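Local coordinates for acetylornithine aminotransferase (Aquifex aeolicus, PDB 2EH6), which catalyses the pyridoxal-phosphate-dependent transfer of an amino group from N(2)-acetyl-L-ornithine to 2-oxoglutarate in arginine biosynthesis, at residues E58-V63 with G273-C278. Residues are numbered along the deposited sequence; the frame is centred on the assembly and turned at random.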
loop_
_atom_site.group_PDB
_atom_site.type_symbol
_atom_site.label_atom_id
_atom_site.label_comp_id
_atom_site.label_asym_id
_atom_site.label_seq_id
_atom_site.Cartn_x
_atom_site.Cartn_y
_atom_site.Cartn_z
ATOM N N GLU A 58 2.323 -8.203 -20.565
ATOM C CA GLU A 58 1.667 -8.337 -21.868
ATOM C C GLU A 58 0.281 -8.954 -21.776
ATOM O O GLU A 58 -0.551 -8.756 -22.663
ATOM C CB GLU A 58 2.503 -9.213 -22.808
ATOM C CG GLU A 58 3.867 -8.669 -23.166
ATOM C CD GLU A 58 4.640 -9.618 -24.068
ATOM O OE1 GLU A 58 4.112 -9.972 -25.143
ATOM O OE2 GLU A 58 5.768 -10.012 -23.700
ATOM N N LYS A 59 0.043 -9.700 -20.703
ATOM C CA LYS A 59 -1.223 -10.404 -20.508
ATOM C C LYS A 59 -2.255 -9.760 -19.595
ATOM O O LYS A 59 -3.392 -9.522 -19.999
ATOM C CB LYS A 59 -0.946 -11.808 -19.970
ATOM C CG LYS A 59 -0.141 -12.705 -20.893
ATOM C CD LYS A 59 0.228 -14.008 -20.187
ATOM C CE LYS A 59 -1.006 -14.743 -19.679
ATOM N NZ LYS A 59 -0.640 -15.970 -18.913
ATOM N N LEU A 60 -1.862 -9.497 -18.353
ATOM C CA LEU A 60 -2.795 -8.944 -17.383
ATOM C C LEU A 60 -2.075 -8.278 -16.216
ATOM O O LEU A 60 -1.186 -8.871 -15.607
ATOM C CB LEU A 60 -3.665 -10.090 -16.859
ATOM C CG LEU A 60 -4.953 -9.814 -16.106
ATOM C CD1 LEU A 60 -5.898 -9.032 -17.005
ATOM C CD2 LEU A 60 -5.584 -11.149 -15.687
ATOM N N LEU A 61 -2.469 -7.051 -15.894
ATOM C CA LEU A 61 -1.848 -6.331 -14.789
ATOM C C LEU A 61 -2.692 -6.358 -13.515
ATOM O O LEU A 61 -2.166 -6.489 -12.406
ATOM C CB LEU A 61 -1.622 -4.866 -15.175
ATOM C CG LEU A 61 -0.599 -4.529 -16.265
ATOM C CD1 LEU A 61 -0.617 -3.025 -16.512
ATOM C CD2 LEU A 61 0.783 -4.986 -15.838
ATOM N N HIS A 62 -4.000 -6.232 -13.693
ATOM C CA HIS A 62 -4.956 -6.062 -12.601
ATOM C C HIS A 62 -6.378 -6.458 -13.016
ATOM O O HIS A 62 -6.867 -6.093 -14.076
ATOM C CB HIS A 62 -4.929 -4.595 -12.169
ATOM C CG HIS A 62 -6.025 -4.343 -11.167
ATOM N ND1 HIS A 62 -5.887 -4.575 -9.837
ATOM C CD2 HIS A 62 -7.310 -3.840 -11.399
ATOM C CE1 HIS A 62 -7.061 -4.216 -9.282
ATOM N NE2 HIS A 62 -7.931 -3.773 -10.193
ATOM N N VAL A 63 -7.073 -7.252 -12.175
ATOM C CA VAL A 63 -8.510 -7.465 -12.402
ATOM C C VAL A 63 -9.377 -7.114 -11.170
ATOM O O VAL A 63 -10.586 -6.954 -11.254
ATOM C CB VAL A 63 -8.717 -8.939 -12.778
ATOM C CG1 VAL A 63 -7.901 -9.289 -14.023
ATOM C CG2 VAL A 63 -8.289 -9.824 -11.625
ATOM N N GLY A 273 -2.843 -8.495 -4.284
ATOM C CA GLY A 273 -2.889 -9.763 -4.997
ATOM C C GLY A 273 -3.061 -9.700 -6.503
ATOM O O GLY A 273 -3.535 -10.655 -7.123
ATOM N N ASN A 274 -2.675 -8.582 -7.101
ATOM C CA ASN A 274 -2.790 -8.430 -8.540
ATOM C C ASN A 274 -1.821 -9.444 -9.177
ATOM O O ASN A 274 -0.859 -9.873 -8.547
ATOM C CB ASN A 274 -2.441 -6.989 -8.925
ATOM C CG ASN A 274 -1.003 -6.656 -8.652
ATOM O OD1 ASN A 274 -0.115 -7.069 -9.399
ATOM N ND2 ASN A 274 -0.752 -5.921 -7.567
ATOM N N PRO A 275 -2.070 -9.841 -10.432
ATOM C CA PRO A 275 -1.195 -10.815 -11.099
ATOM C C PRO A 275 0.275 -10.432 -11.290
ATOM O O PRO A 275 1.131 -11.309 -11.384
ATOM C CB PRO A 275 -1.918 -11.082 -12.424
ATOM C CG PRO A 275 -2.672 -9.804 -12.670
ATOM C CD PRO A 275 -3.199 -9.463 -11.299
ATOM N N LEU A 276 0.578 -9.139 -11.331
ATOM C CA LEU A 276 1.963 -8.720 -11.511
ATOM C C LEU A 276 2.766 -8.970 -10.233
ATOM O O LEU A 276 3.868 -9.519 -10.271
ATOM C CB LEU A 276 2.022 -7.239 -11.887
ATOM C CG LEU A 276 3.396 -6.738 -12.343
ATOM C CD1 LEU A 276 3.770 -7.419 -13.651
ATOM C CD2 LEU A 276 3.367 -5.230 -12.518
ATOM N N ALA A 277 2.204 -8.570 -9.099
ATOM C CA ALA A 277 2.855 -8.759 -7.810
ATOM C C ALA A 277 3.014 -10.247 -7.498
ATOM O O ALA A 277 4.054 -10.690 -6.996
ATOM C CB ALA A 277 2.030 -8.084 -6.710
ATOM N N CYS A 278 1.980 -11.022 -7.789
ATOM C CA CYS A 278 2.029 -12.453 -7.517
ATOM C C CYS A 278 3.018 -13.190 -8.416
ATOM O O CYS A 278 3.640 -14.159 -7.994
ATOM C CB CYS A 278 0.630 -13.057 -7.637
ATOM S SG CYS A 278 -0.489 -12.562 -6.278
#
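Asn274 and Pro275, the N-cap and first residue of helix 275-308, set that helix's capped start against the backbone of Leu60, Leu61 and His62, in the loop that leaves helix 47-59. Proline suits a first helical turn, where its missing N-H costs no helical bond, and its ring carbons rest in van der Waals contact on two carbonyl oxygens: Pro275 CD is 3.3 Å from Leu61 O, and CG is 3.4 Å from Leu60 O, which Gln56 NE2 hydrogen-bonds. The side chains of Leu60 and Pro275 pack at an oblique angle, CG to CG 4.1 Å. Farther along, the branched ends of Leu61 and Leu276 suit a purely apolar touch, CD2 to CD2 4.2 Å. Asn274 holds CG between its backbone N and carbonyl carbon (chi1 66°), which turns OD1 back to accept from Ala277 N at 2.8 Å; the bond is nearly straight (168°), although the donor stands above the carbonyl plane. Asn274 CB lies at the edge of the His62 ring, 4.3 Å from its ND1. An alanine in place of Asn274 would probably leave Ala277 N without its cap and Phe271 O without the amide that ND2 offers it. His62, its NE2 hydrogen-bonded to Gly36 O of the second subunit, lies close to Thr270, a cofactor-binding residue. Trp71 of helix 70-81 packs on Leu60 and Pro275, Leu53 and Val57 of helix 47-59 cover buried Leu276, and Pro248 of the second subunit packs on Asn274.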